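Local structure of tail spike protein gp49 (Pseudomonas phage LKA1, 4RU4) at residues B[496-501]-B[510-515]. The protein forms the trimeric tailspike of the phage and probably acts as a lyase that cleaves the O-specific polysaccharide of Pseudomonas during virus entry. Residues are numbered along the deposited sequence; the frame is centred on the assembly and turned at random.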
loop_
_atom_site.group_PDB
_atom_site.type_symbol
_atom_site.label_atom_id
_atom_site.label_comp_id
_atom_site.label_asym_id
_atom_site.label_seq_id
_atom_site.Cartn_x
_atom_site.Cartn_y
_atom_site.Cartn_z
ATOM N N ILE B 496 15.505 -13.639 25.945
ATOM C CA ILE B 496 14.072 -13.285 25.995
ATOM C C ILE B 496 13.151 -14.502 26.201
ATOM O O ILE B 496 13.553 -15.644 26.010
ATOM C CB ILE B 496 13.634 -12.384 24.780
ATOM C CG1 ILE B 496 13.639 -13.118 23.423
ATOM C CG2 ILE B 496 14.550 -11.136 24.711
ATOM C CD1 ILE B 496 12.449 -14.080 23.114
ATOM N N THR B 497 11.927 -14.236 26.624
ATOM C CA THR B 497 10.891 -15.254 26.743
ATOM C C THR B 497 9.948 -15.100 25.548
ATOM O O THR B 497 9.453 -14.015 25.286
ATOM C CB THR B 497 10.110 -15.050 28.046
ATOM O OG1 THR B 497 11.007 -15.258 29.159
ATOM C CG2 THR B 497 8.916 -16.007 28.128
ATOM N N LEU B 498 9.681 -16.179 24.832
ATOM C CA LEU B 498 8.836 -16.075 23.647
ATOM C C LEU B 498 7.397 -15.731 24.002
ATOM O O LEU B 498 6.780 -14.861 23.384
ATOM C CB LEU B 498 8.880 -17.390 22.843
ATOM C CG LEU B 498 10.216 -17.669 22.177
ATOM C CD1 LEU B 498 10.324 -19.139 21.840
ATOM C CD2 LEU B 498 10.321 -16.787 20.930
ATOM N N ALA B 499 6.837 -16.431 24.975
ATOM C CA ALA B 499 5.467 -16.167 25.333
ATOM C C ALA B 499 5.168 -16.581 26.760
ATOM O O ALA B 499 5.234 -17.757 27.098
ATOM C CB ALA B 499 4.522 -16.891 24.350
ATOM N N SER B 500 4.886 -15.608 27.616
ATOM C CA SER B 500 4.280 -15.922 28.893
ATOM C C SER B 500 2.814 -16.147 28.594
ATOM O O SER B 500 2.162 -15.301 27.984
ATOM C CB SER B 500 4.465 -14.775 29.890
ATOM O OG SER B 500 5.811 -14.725 30.314
ATOM N N ALA B 501 2.300 -17.304 28.989
ATOM C CA ALA B 501 0.921 -17.655 28.655
ATOM C C ALA B 501 0.215 -18.272 29.848
ATOM O O ALA B 501 0.678 -19.292 30.377
ATOM C CB ALA B 501 0.877 -18.629 27.482
ATOM N N MET B 510 0.278 -24.203 19.748
ATOM C CA MET B 510 1.339 -23.223 19.588
ATOM C C MET B 510 2.265 -23.558 18.449
ATOM O O MET B 510 2.535 -24.728 18.205
ATOM C CB MET B 510 2.221 -23.188 20.839
ATOM C CG MET B 510 1.561 -22.581 22.034
ATOM S SD MET B 510 2.716 -22.706 23.410
ATOM C CE MET B 510 1.689 -21.980 24.686
ATOM N N ARG B 511 2.763 -22.516 17.781
ATOM C CA ARG B 511 3.940 -22.613 16.926
ATOM C C ARG B 511 4.998 -21.636 17.453
ATOM O O ARG B 511 4.703 -20.452 17.630
ATOM C CB ARG B 511 3.575 -22.300 15.461
ATOM C CG ARG B 511 4.707 -22.500 14.484
ATOM C CD ARG B 511 4.332 -22.040 13.074
ATOM N NE ARG B 511 3.069 -22.576 12.648
ATOM C CZ ARG B 511 2.181 -21.934 11.886
ATOM N NH1 ARG B 511 2.408 -20.721 11.375
ATOM N NH2 ARG B 511 1.062 -22.557 11.600
ATOM N N MET B 512 6.199 -22.142 17.771
ATOM C CA MET B 512 7.283 -21.330 18.345
ATOM C C MET B 512 8.563 -21.613 17.561
ATOM O O MET B 512 8.737 -22.726 17.040
ATOM C CB MET B 512 7.500 -21.638 19.842
ATOM C CG MET B 512 6.291 -21.303 20.723
ATOM S SD MET B 512 6.143 -19.524 20.954
ATOM C CE MET B 512 4.363 -19.312 20.972
ATOM N N PRO B 513 9.445 -20.610 17.452
ATOM C CA PRO B 513 10.584 -20.680 16.522
ATOM C C PRO B 513 11.557 -21.797 16.883
ATOM O O PRO B 513 11.620 -22.206 18.048
ATOM C CB PRO B 513 11.287 -19.323 16.709
ATOM C CG PRO B 513 10.252 -18.409 17.348
ATOM C CD PRO B 513 9.365 -19.312 18.157
ATOM N N VAL B 514 12.327 -22.238 15.893
ATOM C CA VAL B 514 13.331 -23.286 16.061
ATOM C C VAL B 514 14.666 -22.692 16.518
ATOM O O VAL B 514 15.108 -21.665 16.005
ATOM C CB VAL B 514 13.548 -24.054 14.723
ATOM C CG1 VAL B 514 14.539 -25.208 14.892
ATOM C CG2 VAL B 514 12.205 -24.558 14.204
ATOM N N LEU B 515 15.302 -23.352 17.478
ATOM C CA LEU B 515 16.653 -23.005 17.884
ATOM C C LEU B 515 17.441 -24.298 17.786
ATOM O O LEU B 515 16.862 -25.368 17.910
ATOM C CB LEU B 515 16.675 -22.499 19.324
ATOM C CG LEU B 515 16.014 -21.130 19.498
ATOM C CD1 LEU B 515 15.888 -20.774 20.986
ATOM C CD2 LEU B 515 16.830 -20.078 18.732
#
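The branched end of Leu498 closes on CD and CG of the Pro513 ring, and their meeting shows how two strands can be joined through side chains alone. Both methyls of the leucine lie against the proline: CD1 of Leu498 is 3.8 Å from CD of Pro513, and CD2 of Leu498 is 3.9 Å from CG of Pro513. CG of Leu498 is anti to its own carbonyl carbon (chi1 -69°), which sends the branched end across to the ring.

The remaining contacts are made by two methionines of different shape. Met512 is bent at chi2 (-75°) and again at chi3, so its sulfur and methyl serve separate neighbours: SD lies 4.0 Å from CB of Leu498, while CE of the same methionine comes within 4.2 Å of CB of Ala499. Met510, by contrast, runs out nearly straight beyond CB, and its CE ends 4.4 Å from CB of Ala501. At both alanines a long methionine reaches a short methyl. The backbones stay apart, with CA of Leu498 and CA of Met512 7.6 Å from each other.

Residues 498-501 and 510-513 run nearly antiparallel, 165° apart, yet no hydrogen bond joins them. Strand 497-501, outermost within this chain in a parallel sheet of the pectin lyase-like beta-helix, pairs with 468-474; Ile496 and Leu498 also bond through the backbone to Ile539, and the chain turns a corner at Leu498. Strand 510-522 pairs in parallel with 484-487 but antiparallel with 590-600, as the parallel coils end. Ile599 packs on both methionines and Val486 on Met512, continuing the apolar layer. Purely apolar and mostly buried, the contact probably depends on close fit and exclusion of water, while the backbone bonds go to other strands.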